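Local coordinates for protein AxyAgu115A (Amphibacillus xylanus NBRC 15112, PDB 6NPS) that is a family GH115 alpha-glucuronidase, a glycoside hydrolase that probably releases glucuronic acid side groups from arabinoglucuronoxylan, at residues A[461-464]-A[465-469]; A[583-586]-A[587-590]. The protein carries 3 engineered substitutions. All blocks are in the same frame, centred on the assembly; numbering follows the deposited sequence.

Contact 1. Residues A[461-464]-A[465-469]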
# COMPACT_ATOMS: atom_id res chain seq x y z
N LEU A 461 5.46 -39.03 6.20
CA LEU A 461 4.97 -40.04 7.14
C LEU A 461 5.76 -41.34 7.01
O LEU A 461 6.11 -41.97 8.02
CB LEU A 461 3.46 -40.29 6.91
CG LEU A 461 2.86 -41.43 7.80
CD1 LEU A 461 3.02 -41.06 9.27
CD2 LEU A 461 1.38 -41.69 7.44
N SER A 462 6.05 -41.78 5.78
CA SER A 462 6.87 -42.97 5.59
C SER A 462 8.23 -42.77 6.26
O SER A 462 8.74 -43.67 6.95
CB SER A 462 7.02 -43.25 4.08
OG SER A 462 5.81 -43.63 3.43
N PHE A 463 8.83 -41.59 6.07
CA PHE A 463 10.14 -41.30 6.64
C PHE A 463 10.09 -41.31 8.17
O PHE A 463 10.97 -41.88 8.83
CB PHE A 463 10.64 -39.93 6.12
CG PHE A 463 11.98 -39.56 6.72
CD1 PHE A 463 13.09 -40.31 6.41
CD2 PHE A 463 12.09 -38.53 7.65
CE1 PHE A 463 14.32 -40.05 6.99
CE2 PHE A 463 13.34 -38.24 8.24
CZ PHE A 463 14.45 -39.01 7.90
N PHE A 464 9.10 -40.62 8.74
CA PHE A 464 8.96 -40.50 10.19
C PHE A 464 8.85 -41.88 10.84
O PHE A 464 9.56 -42.19 11.80
CB PHE A 464 7.71 -39.65 10.48
CG PHE A 464 7.48 -39.35 11.96
CD1 PHE A 464 6.63 -40.14 12.70
CD2 PHE A 464 8.03 -38.22 12.54
CE1 PHE A 464 6.37 -39.87 14.07
CE2 PHE A 464 7.81 -37.92 13.89
CZ PHE A 464 6.95 -38.75 14.66
N LEU A 465 8.02 -42.75 10.25
CA LEU A 465 7.85 -44.09 10.79
C LEU A 465 9.00 -45.04 10.43
O LEU A 465 9.25 -46.02 11.17
CB LEU A 465 6.50 -44.66 10.30
CG LEU A 465 5.29 -43.90 10.91
CD1 LEU A 465 3.97 -44.45 10.40
CD2 LEU A 465 5.29 -43.97 12.44
N ASP A 466 9.74 -44.78 9.34
CA ASP A 466 10.92 -45.60 9.06
C ASP A 466 12.04 -45.24 10.01
O ASP A 466 12.79 -46.11 10.47
CB ASP A 466 11.39 -45.40 7.61
CG ASP A 466 10.86 -46.47 6.66
OD1 ASP A 466 10.82 -47.65 7.08
OD2 ASP A 466 10.49 -46.13 5.50
N LEU A 467 12.16 -43.95 10.30
CA LEU A 467 13.10 -43.45 11.31
C LEU A 467 12.78 -44.00 12.69
O LEU A 467 13.68 -44.45 13.42
CB LEU A 467 13.04 -41.91 11.30
CG LEU A 467 14.04 -41.19 12.21
CD1 LEU A 467 15.46 -41.62 11.84
CD2 LEU A 467 13.84 -39.67 12.10
N ALA A 468 11.49 -44.00 13.08
CA ALA A 468 11.10 -44.55 14.39
C ALA A 468 11.39 -46.04 14.46
O ALA A 468 11.79 -46.56 15.51
CB ALA A 468 9.60 -44.31 14.66
N TYR A 469 11.17 -46.75 13.36
CA TYR A 469 11.32 -48.20 13.38
C TYR A 469 12.79 -48.63 13.41
O TYR A 469 13.15 -49.53 14.17
CB TYR A 469 10.60 -48.80 12.18
CG TYR A 469 10.73 -50.31 12.04
CD1 TYR A 469 9.99 -51.18 12.85
CD2 TYR A 469 11.61 -50.86 11.10
CE1 TYR A 469 10.12 -52.57 12.72
CE2 TYR A 469 11.74 -52.26 10.97
CZ TYR A 469 10.99 -53.09 11.77
OH TYR A 469 11.13 -54.44 11.63
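Chi1 of 176° swings L461 CG away from its own amide N, while CG of L465 stands anti to its carbonyl carbon (chi1 -68°), and the two leucines lie side by side one helical turn apart, pointing the same way. They belong to helix 458-469, which packs against strands 446-450 and 170-174 of the eight-stranded parallel barrel, as in a TIM-barrel domain, while F463, F464 and L467 reach the neighbouring helix 428-440. L461 CD1 meets L465 CD1 at 3.7 Å, and L465 CG lies 3.6 Å from L461 O. The other branch of L465 turns to the neighbouring phenylalanine, CD2 lying 4.1 Å from F464 CD1 with the two side chains running at a slant to each other. Around this apolar cluster stand V449 against L461 and F464, R171 against L465, and L208 against both leucines. An alanine in place of L465 lacks CG and both methyls and would probably leave a gap beside L461 CD1 and F464 CD1. The backbone is regular: L465 N donates to L461 O in a nearly straight bond (167°), and D466 N reaches S462 O at 2.8 Å. The polar side chains are held from outside, S462 OG by a hydrogen bond to the carbonyl oxygen of E458 one turn earlier, D466 OD1 by a salt bridge with K209, and D466 OD2 by hydrogen bonds with Y485 and a bound glycerol. On a further side of the helix F463 and L467 point the same way, and L467 CD2 approaches F463 CE2 obliquely at 4.1 Å.

Contact 2. Residues A[583-586]-A[587-590]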
# COMPACT_ATOMS: atom_id res chain seq x y z
N LYS A 583 3.99 -19.57 -7.45
CA LYS A 583 4.17 -18.79 -8.68
C LYS A 583 3.15 -17.67 -8.78
O LYS A 583 3.48 -16.54 -9.17
CB LYS A 583 4.06 -19.72 -9.87
CG LYS A 583 4.06 -19.06 -11.25
CD LYS A 583 3.96 -20.19 -12.30
CE LYS A 583 3.84 -19.67 -13.74
NZ LYS A 583 3.41 -20.87 -14.57
N MET A 584 1.90 -17.99 -8.47
CA MET A 584 0.83 -17.00 -8.53
C MET A 584 1.17 -15.78 -7.71
O MET A 584 1.01 -14.65 -8.17
CB MET A 584 -0.48 -17.61 -8.01
CG MET A 584 -1.63 -16.60 -7.99
SD MET A 584 -3.14 -17.41 -7.33
CE MET A 584 -2.73 -17.51 -5.60
N TRP A 585 1.62 -15.99 -6.47
CA TRP A 585 1.93 -14.88 -5.59
C TRP A 585 3.19 -14.13 -6.01
O TRP A 585 3.27 -12.92 -5.81
CB TRP A 585 2.07 -15.38 -4.16
CG TRP A 585 0.73 -15.70 -3.52
CD1 TRP A 585 0.31 -16.92 -3.08
CD2 TRP A 585 -0.31 -14.77 -3.22
NE1 TRP A 585 -0.94 -16.81 -2.52
CE2 TRP A 585 -1.35 -15.50 -2.60
CE3 TRP A 585 -0.46 -13.38 -3.42
CZ2 TRP A 585 -2.54 -14.91 -2.16
CZ3 TRP A 585 -1.64 -12.78 -2.99
CH2 TRP A 585 -2.67 -13.55 -2.36
N LEU A 586 4.21 -14.85 -6.46
CA LEU A 586 5.43 -14.22 -6.94
C LEU A 586 5.15 -13.35 -8.16
O LEU A 586 5.65 -12.22 -8.24
CB LEU A 586 6.47 -15.28 -7.27
CG LEU A 586 6.99 -16.05 -6.05
CD1 LEU A 586 7.79 -17.24 -6.54
CD2 LEU A 586 7.83 -15.17 -5.21
N LEU A 587 4.34 -13.84 -9.11
CA LEU A 587 3.90 -13.01 -10.24
C LEU A 587 3.08 -11.82 -9.78
O LEU A 587 3.14 -10.73 -10.39
CB LEU A 587 3.10 -13.86 -11.25
CG LEU A 587 3.90 -14.91 -12.00
CD1 LEU A 587 2.95 -15.82 -12.71
CD2 LEU A 587 4.91 -14.26 -13.09
N ASN A 588 2.21 -12.01 -8.77
CA ASN A 588 1.44 -10.89 -8.25
C ASN A 588 2.36 -9.81 -7.68
O ASN A 588 2.08 -8.61 -7.82
CB ASN A 588 0.45 -11.43 -7.17
CG ASN A 588 -0.52 -10.37 -6.65
OD1 ASN A 588 -0.99 -10.48 -5.51
ND2 ASN A 588 -0.88 -9.39 -7.48
N GLY A 589 3.44 -10.22 -7.02
CA GLY A 589 4.43 -9.25 -6.57
C GLY A 589 5.07 -8.47 -7.71
O GLY A 589 5.21 -7.25 -7.63
N LYS A 590 5.43 -9.14 -8.80
CA LYS A 590 5.96 -8.41 -9.97
C LYS A 590 4.90 -7.51 -10.58
O LYS A 590 5.21 -6.37 -10.95
CB LYS A 590 6.48 -9.39 -11.01
CG LYS A 590 7.70 -10.21 -10.55
CD LYS A 590 8.10 -11.23 -11.64
CE LYS A 590 8.39 -10.51 -12.90
NZ LYS A 590 9.70 -10.96 -13.38
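L587 lies alongside K583 on helix 564-596, its CD1 methyl 3.7 Å from CG of the lysine. The aliphatic part of K583 is fully extended and runs past this methyl, so carbon rather than charge makes the contact; its NZ goes on to a long, weak ion pair with D546. In the backbone, L587 N donates to K583 O over 2.8 Å, almost straight. N588 comes next, with CG anti to the backbone N (chi1 -174°), a setting that carries the amide back beside W585. Its OD1 sits 3.5 Å from W585 CZ3, amide and indole planes being turned 44° apart, while ND2 is held by the carbonyl oxygen of V654, which probably sets the amide's rotation. One face of the same indole carries M584 CE, 3.6 Å above the ring plane and displaced toward the rim. G589 takes part through its backbone, N to W585 O at 3.0 Å. K590 closes the turn with N bonded to L586 O at 3.1 Å; its chain, bent near the end, brings NZ to a salt bridge with D539 and a hydrogen bond to a glycerol. L586 and both lysines face helix 537-558, whereas M584 and L587 meet V609 of helix 601-629: a long helix with neighbouring faces on two other helices, consistent with an alpha-helical bundle.

Contacts 1 and 2 are each a local set of side-chain contacts and i to i+4 backbone bonds within one helix, but they serve different parts of the fold. Helix 458-469 covers barrel strands, whereas helix 564-596 packs against helices 537-558 and 601-629, before and after it in the chain. Their centres are 36 Å apart and their nearest atoms about 24 Å. Contact 1 lies nearer the centre of the folded chain, about 12 Å from it (centre to centre), against 24 Å for contact 2. Each has a charged side chain at a bound glycerol, D466 and K590; these molecules probably came from the crystallisation liquor and do not by themselves mark a substrate site.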